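PKS (Streptomyces albus, PDB 4OQJ) probably catalyses decarboxylative condensation of acyl chains on carrier proteins, as a ketosynthase-containing part of the oxazolomycin polyketide assembly line. Local coordinates at residues N167-R175 / G184-A192. Residues are numbered along the deposited sequence; the frame is centred on the assembly and turned at random.
Sequences NDKDFVATR and GPSVSTNTA
Ser188 reaches from strand 186-190 toward the helix and gives its hydroxyl proton to the backbone oxygen of Lys169, OG to O 2.9 Å, bent at 136° at the carbonyl and tilted somewhat out of its plane. A first torsion of -61° sets OG beside its own backbone N, where CG1 of Val172 closes over it at 3.3 Å. The Lys169 oxygen also accepts from a water, which donates in turn to Asn190 OD1 at 2.8 Å. Next along the helix, the methyl of Ala173 settles on the strand backbone, its CB 3.5 Å from Val187 O, with Thr174 CG2 near Ser186 O. The contact lies at the dimer interface of the thiolase fold: strand 186-190 is an edge strand of its sheet within the chain, and it pairs antiparallel with a strand of the second subunit. The Lys169 chain, bent at its second torsion, passes obliquely over the Asn190 amide, CD 3.8 Å from ND2. Its NZ hydrogen-bonds to Val138 O and forms salt bridges with Asp168 and Asp170 of the second subunit. At the other end of the strand, Ser186 OG turns back and donates a hydrogen bond to Gly184 O, 3.2 Å away, from above that carbonyl's plane.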
loop_
_atom_site.group_PDB
_atom_site.type_symbol
_atom_site.label_atom_id
_atom_site.label_comp_id
_atom_site.label_asym_id
_atom_site.label_seq_id
_atom_site.Cartn_x
_atom_site.Cartn_y
_atom_site.Cartn_z
ATOM N N ASN A 167 18.124 -0.847 -4.679
ATOM C CA ASN A 167 17.739 0.544 -4.915
ATOM C C ASN A 167 16.294 0.820 -5.301
ATOM O O ASN A 167 15.825 1.950 -5.133
ATOM C CB ASN A 167 18.639 1.140 -5.996
ATOM C CG ASN A 167 19.969 1.574 -5.438
ATOM O OD1 ASN A 167 20.096 2.677 -4.909
ATOM N ND2 ASN A 167 20.962 0.695 -5.520
ATOM N N ASP A 168 15.582 -0.166 -5.828
ATOM C CA ASP A 168 14.220 0.122 -6.259
ATOM C C ASP A 168 13.311 0.275 -5.026
ATOM O O ASP A 168 13.566 -0.309 -3.962
ATOM C CB ASP A 168 13.721 -0.957 -7.213
ATOM C CG ASP A 168 12.693 -0.422 -8.204
ATOM O OD1 ASP A 168 12.550 0.818 -8.300
ATOM O OD2 ASP A 168 12.052 -1.233 -8.899
ATOM N N LYS A 169 12.275 1.098 -5.157
ATOM C CA LYS A 169 11.385 1.432 -4.030
ATOM C C LYS A 169 10.788 0.193 -3.372
ATOM O O LYS A 169 10.560 0.171 -2.160
ATOM C CB LYS A 169 10.243 2.340 -4.508
ATOM C CG LYS A 169 10.707 3.656 -5.087
ATOM C CD LYS A 169 10.028 4.846 -4.416
ATOM C CE LYS A 169 10.534 6.143 -5.007
ATOM N NZ LYS A 169 9.769 7.311 -4.515
ATOM N N ASP A 170 10.537 -0.818 -4.196
ATOM C CA ASP A 170 9.906 -2.072 -3.784
ATOM C C ASP A 170 10.590 -2.747 -2.624
ATOM O O ASP A 170 9.978 -3.586 -1.965
ATOM C CB ASP A 170 9.896 -3.097 -4.921
ATOM C CG ASP A 170 9.253 -2.591 -6.167
ATOM O OD1 ASP A 170 9.676 -1.523 -6.652
ATOM O OD2 ASP A 170 8.321 -3.273 -6.675
ATOM N N PHE A 171 11.864 -2.441 -2.404
ATOM C CA PHE A 171 12.653 -3.282 -1.505
ATOM C C PHE A 171 12.864 -2.669 -0.134
ATOM O O PHE A 171 13.440 -3.315 0.722
ATOM C CB PHE A 171 13.980 -3.634 -2.185
ATOM C CG PHE A 171 13.781 -4.380 -3.470
ATOM C CD1 PHE A 171 13.387 -5.708 -3.461
ATOM C CD2 PHE A 171 13.909 -3.741 -4.693
ATOM C CE1 PHE A 171 13.157 -6.400 -4.651
ATOM C CE2 PHE A 171 13.680 -4.428 -5.876
ATOM C CZ PHE A 171 13.296 -5.754 -5.854
ATOM N N VAL A 172 12.354 -1.458 0.118
ATOM C CA VAL A 172 12.595 -0.842 1.428
ATOM C C VAL A 172 11.883 -1.621 2.531
ATOM O O VAL A 172 12.476 -1.886 3.570
ATOM C CB VAL A 172 12.177 0.651 1.504
ATOM C CG1 VAL A 172 10.691 0.896 1.223
ATOM C CG2 VAL A 172 12.556 1.249 2.866
ATOM N N ALA A 173 10.633 -2.008 2.299
ATOM C CA ALA A 173 9.860 -2.684 3.320
ATOM C C ALA A 173 10.324 -4.122 3.454
ATOM O O ALA A 173 10.443 -4.615 4.563
ATOM C CB ALA A 173 8.354 -2.625 3.008
ATOM N N THR A 174 10.582 -4.798 2.335
ATOM C CA THR A 174 10.979 -6.196 2.403
ATOM C C THR A 174 12.421 -6.408 2.913
ATOM O O THR A 174 12.690 -7.397 3.580
ATOM C CB THR A 174 10.843 -6.874 1.034
ATOM O OG1 THR A 174 11.671 -6.196 0.080
ATOM C CG2 THR A 174 9.385 -6.860 0.591
ATOM N N ARG A 175 13.340 -5.504 2.593
ATOM C CA ARG A 175 14.682 -5.560 3.186
ATOM C C ARG A 175 14.572 -5.501 4.695
ATOM O O ARG A 175 15.227 -6.272 5.404
ATOM C CB ARG A 175 15.566 -4.416 2.704
ATOM C CG ARG A 175 16.982 -4.442 3.318
ATOM C CD ARG A 175 17.831 -3.288 2.843
ATOM N NE ARG A 175 17.440 -2.910 1.508
ATOM C CZ ARG A 175 17.766 -3.590 0.418
ATOM N NH1 ARG A 175 17.307 -3.192 -0.754
ATOM N NH2 ARG A 175 18.536 -4.661 0.497
ATOM N N GLY A 184 4.654 -10.266 8.945
ATOM C CA GLY A 184 3.374 -9.731 8.511
ATOM C C GLY A 184 3.507 -9.175 7.100
ATOM O O GLY A 184 4.576 -9.270 6.490
ATOM N N PRO A 185 2.428 -8.599 6.558
ATOM C CA PRO A 185 2.536 -7.956 5.247
ATOM C C PRO A 185 3.628 -6.909 5.250
ATOM O O PRO A 185 3.670 -6.078 6.156
ATOM C CB PRO A 185 1.177 -7.285 5.053
ATOM C CG PRO A 185 0.305 -7.861 6.060
ATOM C CD PRO A 185 1.150 -8.301 7.205
ATOM N N SER A 186 4.496 -6.952 4.248
ATOM C CA SER A 186 5.576 -5.998 4.124
ATOM C C SER A 186 5.470 -5.351 2.758
ATOM O O SER A 186 5.681 -5.996 1.723
ATOM C CB SER A 186 6.917 -6.696 4.338
ATOM O OG SER A 186 6.927 -7.310 5.637
ATOM N N VAL A 187 5.098 -4.083 2.760
ATOM C CA VAL A 187 4.635 -3.431 1.553
ATOM C C VAL A 187 5.257 -2.046 1.416
ATOM O O VAL A 187 5.229 -1.245 2.352
ATOM C CB VAL A 187 3.089 -3.304 1.554
ATOM C CG1 VAL A 187 2.582 -2.694 0.243
ATOM C CG2 VAL A 187 2.449 -4.668 1.768
ATOM N N SER A 188 5.830 -1.764 0.255
ATOM C CA SER A 188 6.275 -0.402 -0.021
ATOM C C SER A 188 5.102 0.391 -0.574
ATOM O O SER A 188 4.444 -0.016 -1.535
ATOM C CB SER A 188 7.459 -0.372 -0.978
ATOM O OG SER A 188 8.549 -1.073 -0.397
ATOM N N THR A 189 4.822 1.503 0.092
ATOM C CA THR A 189 3.668 2.338 -0.202
ATOM C C THR A 189 4.165 3.754 -0.459
ATOM O O THR A 189 4.954 4.307 0.324
ATOM C CB THR A 189 2.655 2.315 0.960
ATOM O OG1 THR A 189 3.129 3.139 2.010
ATOM C CG2 THR A 189 2.492 0.907 1.514
ATOM N N ASN A 190 3.721 4.339 -1.560
ATOM C CA ASN A 190 4.219 5.632 -1.998
ATOM C C ASN A 190 3.095 6.513 -2.555
ATOM O O ASN A 190 2.394 6.101 -3.473
ATOM C CB ASN A 190 5.288 5.426 -3.068
ATOM C CG ASN A 190 6.613 5.007 -2.487
ATOM O OD1 ASN A 190 6.955 3.818 -2.459
ATOM N ND2 ASN A 190 7.367 5.984 -1.999
ATOM N N THR A 191 2.945 7.715 -1.990
ATOM C CA THR A 191 1.988 8.707 -2.475
ATOM C C THR A 191 2.607 10.097 -2.371
ATOM O O THR A 191 1.934 11.069 -2.038
ATOM C CB THR A 191 0.665 8.663 -1.664
ATOM O OG1 THR A 191 0.935 8.947 -0.286
ATOM C CG2 THR A 191 0.019 7.277 -1.761
ATOM N N ALA A 192 3.898 10.179 -2.645
ATOM C CA ALA A 192 4.637 11.437 -2.527
ATOM C C ALA A 192 4.531 12.035 -1.106
ATOM O O ALA A 192 4.749 11.322 -0.134
ATOM C CB ALA A 192 4.155 12.437 -3.599
HETATM O O HOH W 1 9.331 2.915 -1.201
#